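Local atomic coordinates of BauA (Acinetobacter baumannii, PDB entry 6HCP), a protein that probably takes up ferric preacinetobactin across the outer membrane as a TonB-dependent siderophore receptor. Residues A[144-157]-A[482-494]. Residues are numbered along the deposited sequence; the frame is centred on the assembly and turned at random.
With C8E ((hydroxyethyloxy)tri(ethyloxy)octane), chain B.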
ATOM      1  N   PRO A 144      -7.134 -35.447  19.690  1.00 25.12           N
ATOM      2  CA  PRO A 144      -6.205 -36.192  20.534  1.00 25.12           C
ATOM      3  C   PRO A 144      -5.907 -37.564  19.926  1.00 26.22           C
ATOM      4  O   PRO A 144      -6.681 -38.049  19.070  1.00 26.86           O
ATOM      5  CB  PRO A 144      -6.965 -36.341  21.855  1.00 26.00           C
ATOM      6  CG  PRO A 144      -8.422 -36.231  21.460  1.00 25.03           C
ATOM      7  CD  PRO A 144      -8.436 -35.220  20.337  1.00 26.43           C
ATOM      8  N   SER A 145      -4.817 -38.182  20.389  1.00 25.04           N
ATOM      9  CA  SER A 145      -4.349 -39.393  19.769  1.00 28.36           C
ATOM     10  C   SER A 145      -3.529 -40.265  20.731  1.00 25.44           C
ATOM     11  O   SER A 145      -2.515 -40.841  20.307  1.00 27.09           O
ATOM     12  CB  SER A 145      -3.529 -39.021  18.547  1.00 31.63           C
ATOM     13  OG  SER A 145      -2.364 -38.311  18.937  1.00 33.50           O
ATOM     14  N   ALA A 146      -3.920 -40.355  22.014  1.00 25.77           N
ATOM     15  CA  ALA A 146      -3.047 -41.058  23.015  1.00 28.24           C
ATOM     16  C   ALA A 146      -2.813 -42.531  22.622  1.00 24.57           C
ATOM     17  O   ALA A 146      -1.707 -43.053  22.758  1.00 25.81           O
ATOM     18  CB  ALA A 146      -3.618 -40.951  24.415  1.00 28.32           C
ATOM     19  N   LEU A 147      -3.826 -43.200  22.080  1.00 25.88           N
ATOM     20  CA  LEU A 147      -3.611 -44.608  21.668  1.00 26.68           C
ATOM     21  C   LEU A 147      -2.447 -44.675  20.675  1.00 28.12           C
ATOM     22  O   LEU A 147      -1.569 -45.540  20.763  1.00 28.68           O
ATOM     23  CB  LEU A 147      -4.881 -45.218  21.054  1.00 25.67           C
ATOM     24  CG  LEU A 147      -4.634 -46.553  20.347  1.00 27.40           C
ATOM     25  CD1 LEU A 147      -4.111 -47.601  21.332  1.00 30.15           C
ATOM     26  CD2 LEU A 147      -5.870 -47.052  19.617  1.00 30.98           C
ATOM     27  N   LEU A 148      -2.456 -43.755  19.710  1.00 24.96           N
ATOM     28  CA  LEU A 148      -1.493 -43.777  18.587  1.00 23.91           C
ATOM     29  C   LEU A 148      -0.116 -43.289  19.026  1.00 26.70           C
ATOM     30  O   LEU A 148       0.893 -43.758  18.518  1.00 28.42           O
ATOM     31  CB  LEU A 148      -2.020 -42.884  17.464  1.00 27.44           C
ATOM     32  CG  LEU A 148      -3.455 -43.135  17.023  1.00 30.82           C
ATOM     33  CD1 LEU A 148      -3.850 -42.187  15.903  1.00 30.73           C
ATOM     34  CD2 LEU A 148      -3.640 -44.587  16.616  1.00 36.08           C
ATOM     35  N   ASN A 149      -0.088 -42.275  19.913  1.00 25.33           N
ATOM     36  CA  ASN A 149       1.098 -41.451  20.099  1.00 26.90           C
ATOM     37  C   ASN A 149       1.576 -41.409  21.555  1.00 34.92           C
ATOM     38  O   ASN A 149       2.642 -40.871  21.820  1.00 35.55           O
ATOM     39  CB  ASN A 149       0.848 -40.017  19.619  1.00 32.14           C
ATOM     40  CG  ASN A 149       1.002 -39.882  18.121  1.00 30.38           C
ATOM     41  OD1 ASN A 149       1.970 -40.382  17.567  1.00 31.42           O
ATOM     42  ND2 ASN A 149       0.014 -39.298  17.463  1.00 29.52           N
ATOM     43  N   GLY A 150       0.763 -41.896  22.495  1.00 29.52           N
ATOM     44  CA  GLY A 150       1.076 -41.711  23.899  1.00 31.07           C
ATOM     45  C   GLY A 150       0.890 -40.257  24.322  1.00 36.01           C
ATOM     46  O   GLY A 150       0.016 -39.557  23.822  1.00 39.09           O
ATOM     47  N   MET A 151       1.488 -39.905  25.451  1.00 28.52           N
ATOM     48  CA  MET A 151       1.316 -38.597  25.999  1.00 28.27           C
ATOM     49  C   MET A 151       2.579 -37.800  25.705  1.00 32.20           C
ATOM     50  O   MET A 151       3.632 -38.048  26.279  1.00 30.41           O
ATOM     51  CB  MET A 151       1.083 -38.661  27.515  1.00 27.62           C
ATOM     52  CG  MET A 151       0.833 -37.305  28.170  1.00 30.22           C
ATOM     53  SD  MET A 151       0.329 -37.511  29.903  1.00 37.66           S
ATOM     54  CE  MET A 151       1.889 -38.009  30.621  1.00 41.20           C
ATOM     55  N   PRO A 152       2.516 -36.758  24.855  1.00 27.12           N
ATOM     56  CA  PRO A 152       3.708 -35.939  24.614  1.00 28.96           C
ATOM     57  C   PRO A 152       4.044 -35.055  25.806  1.00 23.48           C
ATOM     58  O   PRO A 152       3.238 -34.890  26.733  1.00 26.37           O
ATOM     59  CB  PRO A 152       3.292 -35.123  23.380  1.00 30.56           C
ATOM     60  CG  PRO A 152       1.797 -34.973  23.553  1.00 34.46           C
ATOM     61  CD  PRO A 152       1.330 -36.312  24.110  1.00 34.92           C
ATOM     62  N   PRO A 153       5.239 -34.426  25.817  1.00 25.85           N
ATOM     63  CA  PRO A 153       5.773 -33.851  27.046  1.00 29.40           C
ATOM     64  C   PRO A 153       4.929 -32.765  27.718  1.00 29.35           C
ATOM     65  O   PRO A 153       4.977 -32.671  28.938  1.00 26.71           O
ATOM     66  CB  PRO A 153       7.114 -33.254  26.592  1.00 31.89           C
ATOM     67  CG  PRO A 153       7.531 -34.098  25.439  1.00 28.09           C
ATOM     68  CD  PRO A 153       6.236 -34.454  24.741  1.00 27.42           C
ATOM     69  N   ALA A 154       4.189 -31.944  26.945  1.00 24.86           N
ATOM     70  CA  ALA A 154       3.385 -30.875  27.542  1.00 23.01           C
ATOM     71  C   ALA A 154       1.920 -31.299  27.738  1.00 24.74           C
ATOM     72  O   ALA A 154       1.111 -30.531  28.256  1.00 25.25           O
ATOM     73  CB  ALA A 154       3.453 -29.614  26.720  1.00 27.27           C
ATOM     74  N   GLY A 155       1.576 -32.523  27.342  1.00 23.97           N
ATOM     75  CA  GLY A 155       0.217 -33.062  27.547  1.00 23.40           C
ATOM     76  C   GLY A 155      -0.878 -32.296  26.812  1.00 25.95           C
ATOM     77  O   GLY A 155      -2.032 -32.336  27.220  1.00 24.85           O
ATOM     78  N   SER A 156      -0.554 -31.645  25.679  1.00 24.28           N
ATOM     79  CA  SER A 156      -1.583 -30.944  24.917  1.00 23.20           C
ATOM     80  C   SER A 156      -2.380 -31.962  24.095  1.00 21.52           C
ATOM     81  O   SER A 156      -1.863 -33.040  23.780  1.00 23.36           O
ATOM     82  CB  SER A 156      -0.992 -29.810  24.057  1.00 24.12           C
ATOM     83  OG  SER A 156      -0.186 -30.316  23.007  1.00 23.93           O
ATOM     84  N   VAL A 157      -3.629 -31.627  23.745  1.00 24.04           N
ATOM     85  CA  VAL A 157      -4.572 -32.603  23.190  1.00 24.55           C
ATOM     86  C   VAL A 157      -5.236 -32.146  21.882  1.00 23.81           C
ATOM     87  O   VAL A 157      -6.059 -32.877  21.326  1.00 25.97           O
ATOM     88  CB  VAL A 157      -5.653 -32.958  24.237  1.00 24.47           C
ATOM     89  CG1 VAL A 157      -5.011 -33.504  25.511  1.00 26.56           C
ATOM     90  CG2 VAL A 157      -6.572 -31.780  24.556  1.00 26.56           C
ATOM     91  N   ALA A 482     -15.548 -43.136  11.616  1.00 29.26           N
ATOM     92  CA  ALA A 482     -15.862 -42.703  12.970  1.00 29.12           C
ATOM     93  C   ALA A 482     -14.720 -43.127  13.889  1.00 27.40           C
ATOM     94  O   ALA A 482     -13.997 -44.100  13.600  1.00 28.85           O
ATOM     95  CB  ALA A 482     -17.166 -43.302  13.405  1.00 31.07           C
ATOM     96  N   ASN A 483     -14.526 -42.375  14.979  1.00 26.90           N
ATOM     97  CA  ASN A 483     -13.537 -42.800  15.949  1.00 26.46           C
ATOM     98  C   ASN A 483     -13.975 -42.380  17.355  1.00 24.81           C
ATOM     99  O   ASN A 483     -14.785 -41.484  17.551  1.00 25.77           O
ATOM    100  CB  ASN A 483     -12.123 -42.326  15.590  1.00 24.84           C
ATOM    101  CG  ASN A 483     -11.921 -40.830  15.721  1.00 30.57           C
ATOM    102  OD1 ASN A 483     -12.161 -40.268  16.794  1.00 26.35           O
ATOM    103  ND2 ASN A 483     -11.521 -40.184  14.632  1.00 28.23           N
ATOM    104  N   TYR A 484     -13.432 -43.107  18.319  1.00 27.38           N
ATOM    105  CA  TYR A 484     -13.363 -42.683  19.703  1.00 25.49           C
ATOM    106  C   TYR A 484     -11.914 -42.832  20.120  1.00 25.11           C
ATOM    107  O   TYR A 484     -11.312 -43.890  19.907  1.00 27.35           O
ATOM    108  CB  TYR A 484     -14.239 -43.541  20.621  1.00 28.11           C
ATOM    109  CG  TYR A 484     -14.029 -43.253  22.091  1.00 27.12           C
ATOM    110  CD1 TYR A 484     -14.766 -42.269  22.728  1.00 29.48           C
ATOM    111  CD2 TYR A 484     -12.991 -43.842  22.795  1.00 28.61           C
ATOM    112  CE1 TYR A 484     -14.542 -41.947  24.055  1.00 30.58           C
ATOM    113  CE2 TYR A 484     -12.703 -43.474  24.103  1.00 32.54           C
ATOM    114  CZ  TYR A 484     -13.504 -42.548  24.747  1.00 28.96           C
ATOM    115  OH  TYR A 484     -13.238 -42.183  26.041  1.00 30.05           O
ATOM    116  N   ILE A 485     -11.340 -41.751  20.653  1.00 26.09           N
ATOM    117  CA  ILE A 485      -9.954 -41.775  21.083  1.00 24.23           C
ATOM    118  C   ILE A 485      -9.766 -40.705  22.167  1.00 22.16           C
ATOM    119  O   ILE A 485     -10.562 -39.778  22.300  1.00 23.81           O
ATOM    120  CB  ILE A 485      -9.030 -41.594  19.865  1.00 24.29           C
ATOM    121  CG1 ILE A 485      -7.569 -41.905  20.173  1.00 26.48           C
ATOM    122  CG2 ILE A 485      -9.197 -40.211  19.254  1.00 25.05           C
ATOM    123  CD1 ILE A 485      -6.711 -42.112  18.935  1.00 29.24           C
ATOM    124  N   GLU A 486      -8.725 -40.868  22.965  1.00 24.86           N
ATOM    125  CA  GLU A 486      -8.497 -40.011  24.109  1.00 24.38           C
ATOM    126  C   GLU A 486      -7.174 -39.269  23.934  1.00 22.67           C
ATOM    127  O   GLU A 486      -6.349 -39.640  23.131  1.00 26.22           O
ATOM    128  CB  GLU A 486      -8.508 -40.844  25.393  1.00 26.58           C
ATOM    129  CG  GLU A 486      -9.800 -41.621  25.579  1.00 25.60           C
ATOM    130  CD  GLU A 486      -9.886 -42.453  26.856  1.00 27.83           C
ATOM    131  OE1 GLU A 486      -8.834 -42.727  27.465  1.00 29.18           O
ATOM    132  OE2 GLU A 486     -11.037 -42.785  27.255  1.00 28.86           O
ATOM    133  N   GLY A 487      -7.011 -38.219  24.738  1.00 23.86           N
ATOM    134  CA  GLY A 487      -5.743 -37.586  24.980  1.00 24.19           C
ATOM    135  C   GLY A 487      -5.452 -37.542  26.466  1.00 25.37           C
ATOM    136  O   GLY A 487      -6.382 -37.553  27.299  1.00 26.96           O
ATOM    137  N   LEU A 488      -4.162 -37.577  26.805  1.00 24.07           N
ATOM    138  CA  LEU A 488      -3.761 -37.625  28.202  1.00 24.59           C
ATOM    139  C   LEU A 488      -2.969 -36.368  28.560  1.00 25.03           C
ATOM    140  O   LEU A 488      -2.143 -35.881  27.790  1.00 25.21           O
ATOM    141  CB  LEU A 488      -2.935 -38.888  28.454  1.00 25.68           C
ATOM    142  CG  LEU A 488      -3.685 -40.219  28.323  1.00 24.64           C
ATOM    143  CD1 LEU A 488      -2.739 -41.385  28.596  1.00 27.32           C
ATOM    144  CD2 LEU A 488      -4.879 -40.272  29.244  1.00 26.45           C
ATOM    145  N   THR A 489      -3.168 -35.922  29.800  1.00 22.81           N
ATOM    146  CA  THR A 489      -2.433 -34.817  30.379  1.00 23.42           C
ATOM    147  C   THR A 489      -2.070 -35.216  31.809  1.00 25.34           C
ATOM    148  O   THR A 489      -2.933 -35.707  32.547  1.00 24.77           O
ATOM    149  CB  THR A 489      -3.271 -33.529  30.375  1.00 25.80           C
ATOM    150  OG1 THR A 489      -3.836 -33.284  29.077  1.00 24.31           O
ATOM    151  CG2 THR A 489      -2.463 -32.338  30.847  1.00 24.04           C
ATOM    152  N   LYS A 490      -0.816 -34.977  32.180  1.00 24.73           N
ATOM    153  CA  LYS A 490      -0.306 -35.259  33.536  1.00 29.05           C
ATOM    154  C   LYS A 490      -1.278 -34.670  34.554  1.00 27.29           C
ATOM    155  O   LYS A 490      -1.745 -33.525  34.413  1.00 24.63           O
ATOM    156  CB  LYS A 490       1.079 -34.613  33.686  1.00 34.49           C
ATOM    157  CG  LYS A 490       1.720 -34.749  35.055  1.00 42.19           C
ATOM    158  CD  LYS A 490       3.154 -34.284  35.066  1.00 49.22           C
ATOM    159  CE  LYS A 490       3.322 -32.851  34.607  1.00 55.84           C
ATOM    160  NZ  LYS A 490       2.910 -31.921  35.678  1.00 54.16           N
ATOM    161  N   GLY A 491      -1.571 -35.436  35.605  1.00 25.28           N
ATOM    162  CA  GLY A 491      -2.458 -34.953  36.643  1.00 25.37           C
ATOM    163  C   GLY A 491      -1.838 -33.825  37.456  1.00 25.34           C
ATOM    164  O   GLY A 491      -0.640 -33.771  37.657  1.00 29.35           O
ATOM    165  N   ASP A 492      -2.683 -32.905  37.901  1.00 27.29           N
ATOM    166  CA  ASP A 492      -2.269 -31.840  38.811  1.00 30.52           C
ATOM    167  C   ASP A 492      -2.124 -32.410  40.232  1.00 34.75           C
ATOM    168  O   ASP A 492      -2.698 -33.477  40.571  1.00 30.51           O
ATOM    169  CB  ASP A 492      -3.308 -30.724  38.818  1.00 30.49           C
ATOM    170  CG  ASP A 492      -3.387 -29.940  37.516  1.00 37.80           C
ATOM    171  OD1 ASP A 492      -2.365 -29.859  36.831  1.00 43.00           O
ATOM    172  OD2 ASP A 492      -4.415 -29.277  37.312  1.00 40.94           O
ATOM    173  N   GLN A 493      -1.465 -31.626  41.095  1.00 31.98           N
ATOM    174  CA  GLN A 493      -1.267 -31.991  42.509  1.00 29.93           C
ATOM    175  C   GLN A 493      -2.012 -30.996  43.404  1.00 35.17           C
ATOM    176  O   GLN A 493      -1.933 -29.788  43.203  1.00 33.86           O
ATOM    177  CB  GLN A 493       0.215 -32.024  42.869  1.00 31.30           C
ATOM    178  CG  GLN A 493       0.467 -32.383  44.334  1.00 30.92           C
ATOM    179  CD  GLN A 493       1.909 -32.746  44.580  1.00 32.73           C
ATOM    180  OE1 GLN A 493       2.814 -32.102  44.065  1.00 33.94           O
ATOM    181  NE2 GLN A 493       2.144 -33.811  45.333  1.00 30.93           N
ATOM    182  N   ALA A 494      -2.798 -31.534  44.341  1.00 30.69           N
ATOM    183  CA  ALA A 494      -3.566 -30.734  45.276  1.00 29.42           C
ATOM    184  C   ALA A 494      -2.596 -29.958  46.167  1.00 32.02           C
ATOM    185  O   ALA A 494      -1.596 -30.505  46.632  1.00 33.66           O
ATOM    186  CB  ALA A 494      -4.487 -31.616  46.070  1.00 30.17           C
TER
HETATM  187  C1  C8E B 830     -22.049 -27.830  16.095  1.00 63.96           C
HETATM  188  C2  C8E B 830     -21.190 -29.069  16.258  1.00 62.74           C
HETATM  189  C3  C8E B 830     -21.948 -30.369  15.995  1.00 63.03           C
HETATM  190  C4  C8E B 830     -21.263 -31.584  16.612  1.00 52.66           C
HETATM  191  C5  C8E B 830     -22.238 -32.352  17.496  1.00 63.19           C
HETATM  192  C6  C8E B 830     -21.583 -33.591  18.089  1.00 68.72           C
HETATM  193  C7  C8E B 830     -20.771 -34.363  17.048  1.00 64.97           C
HETATM  194  C8  C8E B 830     -20.432 -35.763  17.552  1.00 63.00           C
HETATM  195  O9  C8E B 830     -19.961 -36.546  16.462  1.00 55.86           O
HETATM  196  C10 C8E B 830     -19.498 -37.834  16.887  1.00 61.03           C
HETATM  197  C11 C8E B 830     -20.537 -38.931  16.609  1.00 87.77           C
HETATM  198  O12 C8E B 830     -20.016 -40.236  16.931  1.00 92.53           O
HETATM  199  C13 C8E B 830     -20.671 -41.317  16.257  1.00 72.16           C
HETATM  200  C14 C8E B 830     -19.759 -42.537  16.261  1.00 73.75           C
HETATM  201  O15 C8E B 830     -18.653 -42.359  17.159  1.00 70.54           O
HETATM  202  C16 C8E B 830     -18.659 -43.303  18.240  1.00 75.86           C
HETATM  203  C17 C8E B 830     -17.346 -44.073  18.329  1.00 63.16           C
HETATM  204  O18 C8E B 830     -17.150 -44.925  17.189  1.00 63.87           O
HETATM  205  C19 C8E B 830     -17.567 -46.273  17.423  1.00 73.15           C
HETATM  206  C20 C8E B 830     -17.029 -47.168  16.320  1.00 64.51           C
HETATM  207  O21 C8E B 830     -15.930 -46.458  15.749  1.00 60.24           O
HETATM  208  O   HOH W   1      -6.811 -43.198  23.289  1.00 27.01           O
HETATM  209  O   HOH W   2      -2.178 -37.726  24.520  1.00 26.96           O
HETATM  210  O   HOH W   3      -1.379 -35.224  25.311  1.00 28.01           O
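Ala146 N, at the start of helix 146-149, donates to Glu486 O of strand 478-489 over 2.8 Å with an N-H...O angle of 164°; a first-turn amide lacks a helical partner, and the strand carbonyl supplies one. Further along, Thr489 OG1 donates to Gly155 O at 2.8 Å, in the carbonyl plane; chi1 of -50° sets the hydroxyl beside its own backbone N, and threonine suits the place by giving a loop carbonyl its donor. Three waters extend the polar seam: one accepts from Glu486 N and, weakly, from Leu147 N, one joins Leu488 N to Gly150 O, and one donates to both Leu488 O and Ser156 O.

Apolar packing fills in between. Ile485, with CG1 anti to its backbone N (chi1 -168°), carries CD1 to 3.9 Å from Leu148 CG, a long branched side chain fitting beside the helix and crossing Leu148 at about a right angle. Pro144 CB lies 3.4 Å from Gly487 N, a closeness possible because glycine has no side chain where Pro144 and Val157 press in. Met151, extended until its bend at chi3, lays SD 3.8 Å from Leu488 CB.

Two direct hydrogen bonds, three bridging waters and close apolar packing thus seat a short helix and the following loop of the plug domain against the inner wall of the barrel, the plug-in-barrel architecture of TonB-dependent receptors.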